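Local structure of endonuclease V isoform X2 (Ciona intestinalis, 6OZI) at a contact of chain A with DNA. The protein cleaves inosine-containing nucleic acid in a metal-ion-dependent reaction, as a eukaryotic endonuclease V that acts as an RNase. Residues are numbered along the deposited sequence; one frame, centred on the assembly and turned at random.

A contact of chain A with DNA. Residues 43-45, 233, 237. With nucleotides of chain B.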
ATOM      1  N   VAL A  43     -10.966  13.317  -2.550  1.00 31.94           N
ATOM      2  CA  VAL A  43      -9.886  14.166  -3.031  1.00 35.58           C
ATOM      3  C   VAL A  43      -8.579  13.612  -2.486  1.00 38.60           C
ATOM      4  O   VAL A  43      -8.478  13.307  -1.293  1.00 37.68           O
ATOM      5  CB  VAL A  43     -10.070  15.635  -2.610  1.00 37.23           C
ATOM      6  CG1 VAL A  43      -8.951  16.472  -3.201  1.00 40.37           C
ATOM      7  CG2 VAL A  43     -11.421  16.155  -3.060  1.00 34.68           C
ATOM      8  N   SER A  44      -7.592  13.458  -3.360  1.00 37.31           N
ATOM      9  CA  SER A  44      -6.238  13.094  -2.967  1.00 43.98           C
ATOM     10  C   SER A  44      -5.358  14.333  -3.003  1.00 50.69           C
ATOM     11  O   SER A  44      -5.398  15.100  -3.972  1.00 48.90           O
ATOM     12  CB  SER A  44      -5.659  12.023  -3.892  1.00 42.57           C
ATOM     13  OG  SER A  44      -6.432  10.838  -3.857  1.00 39.99           O
ATOM     14  N   TYR A  45      -4.568  14.522  -1.949  1.00 46.23           N
ATOM     15  CA  TYR A  45      -3.645  15.637  -1.831  1.00 52.91           C
ATOM     16  C   TYR A  45      -2.218  15.131  -1.973  1.00 55.36           C
ATOM     17  O   TYR A  45      -1.922  13.971  -1.679  1.00 56.29           O
ATOM     18  CB  TYR A  45      -3.803  16.353  -0.483  1.00 59.11           C
ATOM     19  CG  TYR A  45      -5.237  16.525  -0.046  1.00 60.00           C
ATOM     20  CD1 TYR A  45      -6.131  17.264  -0.810  1.00 59.33           C
ATOM     21  CD2 TYR A  45      -5.703  15.950   1.131  1.00 62.40           C
ATOM     22  CE1 TYR A  45      -7.454  17.435  -0.415  1.00 58.67           C
ATOM     23  CE2 TYR A  45      -7.035  16.109   1.531  1.00 61.77           C
ATOM     24  CZ  TYR A  45      -7.905  16.849   0.748  1.00 60.17           C
ATOM     25  OH  TYR A  45      -9.222  17.014   1.134  1.00 59.32           O
ATOM     26  N   ASN A 233     -11.474   6.860  -3.879  1.00 30.66           N
ATOM     27  CA  ASN A 233     -10.126   7.025  -3.339  1.00 34.35           C
ATOM     28  C   ASN A 233      -9.078   6.368  -4.244  1.00 35.36           C
ATOM     29  O   ASN A 233      -7.974   6.898  -4.424  1.00 35.84           O
ATOM     30  CB  ASN A 233     -10.057   6.456  -1.921  1.00 38.16           C
ATOM     31  CG  ASN A 233      -8.687   6.635  -1.293  1.00 43.63           C
ATOM     32  OD1 ASN A 233      -7.956   5.670  -1.077  1.00 48.06           O
ATOM     33  ND2 ASN A 233      -8.337   7.884  -0.989  1.00 44.40           N
ATOM     34  N   ARG A 237      -6.225   8.592  -6.048  1.00 33.97           N
ATOM     35  CA  ARG A 237      -4.833   8.354  -5.686  1.00 38.85           C
ATOM     36  C   ARG A 237      -3.989   7.975  -6.900  1.00 39.22           C
ATOM     37  O   ARG A 237      -2.866   8.473  -7.063  1.00 39.93           O
ATOM     38  CB  ARG A 237      -4.742   7.300  -4.585  1.00 44.33           C
ATOM     39  CG  ARG A 237      -3.320   6.781  -4.362  1.00 52.33           C
ATOM     40  CD  ARG A 237      -3.263   5.811  -3.203  1.00 57.16           C
ATOM     41  NE  ARG A 237      -3.728   6.479  -1.985  1.00 60.00           N
ATOM     42  CZ  ARG A 237      -4.841   6.190  -1.313  1.00 60.53           C
ATOM     43  NH1 ARG A 237      -5.643   5.209  -1.711  1.00 59.31           N
ATOM     44  NH2 ARG A 237      -5.145   6.879  -0.218  1.00 61.76           N
TER
ATOM     45  P    DT B   7      -9.953  10.550   2.971  1.00 40.29           P
ATOM     46  OP1  DT B   7     -10.552  10.141   1.688  1.00 41.75           O
ATOM     47  OP2  DT B   7      -9.854   9.588   4.089  1.00 38.56           O
ATOM     48  O5'  DT B   7      -8.494  11.133   2.700  1.00 43.50           O
ATOM     49  C5'  DT B   7      -8.288  12.076   1.657  1.00 46.00           C
ATOM     50  C4'  DT B   7      -6.916  12.707   1.775  1.00 48.26           C
ATOM     51  O4'  DT B   7      -6.768  13.290   3.085  1.00 48.25           O
ATOM     52  C3'  DT B   7      -5.767  11.738   1.672  1.00 49.48           C
ATOM     53  O3'  DT B   7      -5.428  11.546   0.342  1.00 52.76           O
ATOM     54  C2'  DT B   7      -4.653  12.457   2.418  1.00 49.72           C
ATOM     55  C1'  DT B   7      -5.414  13.191   3.502  1.00 48.54           C
ATOM     56  N1   DT B   7      -5.359  12.523   4.835  1.00 47.83           N
ATOM     57  C2   DT B   7      -4.226  12.655   5.592  1.00 47.67           C
ATOM     58  O2   DT B   7      -3.247  13.275   5.219  1.00 50.76           O
ATOM     59  N3   DT B   7      -4.272  12.025   6.804  1.00 44.87           N
ATOM     60  C4   DT B   7      -5.321  11.291   7.326  1.00 43.33           C
ATOM     61  O4   DT B   7      -5.266  10.761   8.432  1.00 42.15           O
ATOM     62  C5   DT B   7      -6.486  11.194   6.481  1.00 43.80           C
ATOM     63  C7   DT B   7      -7.691  10.427   6.945  1.00 43.08           C
ATOM     64  C6   DT B   7      -6.451  11.808   5.289  1.00 45.81           C
ATOM     65  P    DA B   8      -4.681  10.190  -0.055  1.00 55.18           P
ATOM     66  OP1  DA B   8      -4.595  10.095  -1.529  1.00 60.39           O
ATOM     67  OP2  DA B   8      -5.391   9.168   0.750  1.00 55.03           O
ATOM     68  O5'  DA B   8      -3.208  10.366   0.554  1.00 53.17           O
ATOM     69  C5'  DA B   8      -2.375  11.425   0.104  1.00 55.12           C
ATOM     70  C4'  DA B   8      -1.072  11.437   0.878  1.00 55.32           C
ATOM     71  O4'  DA B   8      -1.361  11.518   2.289  1.00 52.69           O
ATOM     72  C3'  DA B   8      -0.214  10.198   0.666  1.00 57.40           C
ATOM     73  O3'  DA B   8       1.053  10.559   0.196  1.00 61.04           O
ATOM     74  C2'  DA B   8      -0.129   9.516   2.027  1.00 54.39           C
ATOM     75  C1'  DA B   8      -0.628  10.560   3.012  1.00 51.72           C
ATOM     76  N9   DA B   8      -1.513   9.985   4.021  1.00 50.54           N
ATOM     77  C8   DA B   8      -2.806   9.571   3.843  1.00 50.80           C
ATOM     78  N7   DA B   8      -3.364   9.084   4.929  1.00 48.17           N
ATOM     79  C5   DA B   8      -2.368   9.181   5.883  1.00 46.45           C
ATOM     80  C6   DA B   8      -2.325   8.831   7.243  1.00 44.43           C
ATOM     81  N6   DA B   8      -3.357   8.289   7.903  1.00 42.93           N
ATOM     82  N1   DA B   8      -1.179   9.062   7.904  1.00 44.20           N
ATOM     83  C2   DA B   8      -0.147   9.606   7.250  1.00 46.01           C
ATOM     84  N3   DA B   8      -0.064   9.973   5.974  1.00 47.93           N
ATOM     85  C4   DA B   8      -1.218   9.731   5.340  1.00 48.12           C
TER
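Ser44 and Arg237 meet the phosphate of DA8 from two elements, the end of strand 37-45 and helix 227-242, and each takes a different non-bridging oxygen. The hydroxyl OG of Ser44, set beside its own backbone N (chi1 -61°), donates to OP1 of DA8 (3.1 Å). NH2 of Arg237 forms a salt bridge with OP2 of DA8, modelled at 2.5 Å, with the oxygen tilted 26° from the guanidinium plane. The arginine chain runs extended from the helix and then bends at CG-CD (chi3 -59°), which turns the guanidinium back toward the phosphate. The other terminal nitrogen, NH1, bonds to OD1 of Asn233, one helical turn earlier, approaching from above the carbonyl plane; Asn233 is engineered in place of the natural aspartate, an active-site carboxylate of the family. On the nucleotide 5' of DA8, CD2 and CE2 of Tyr45 approach O4' and C4' of the DT7 sugar, with CE2 3.4 Å from C4', which is set off to one side of the ring plane. A methionine in place of Arg237 would probably leave the DA8 phosphate without its positive partner and the amide of Asn233 freer to turn. None of the five residues reads a base here: both nucleotides are paired, and the contacts fall on phosphate and sugar. The grip is probably insensitive to sequence here. By holding the DA8 phosphate beside the active site, the patch probably sets the register of the strand for cleavage, while inosine is likely to be recognised elsewhere, as in the family.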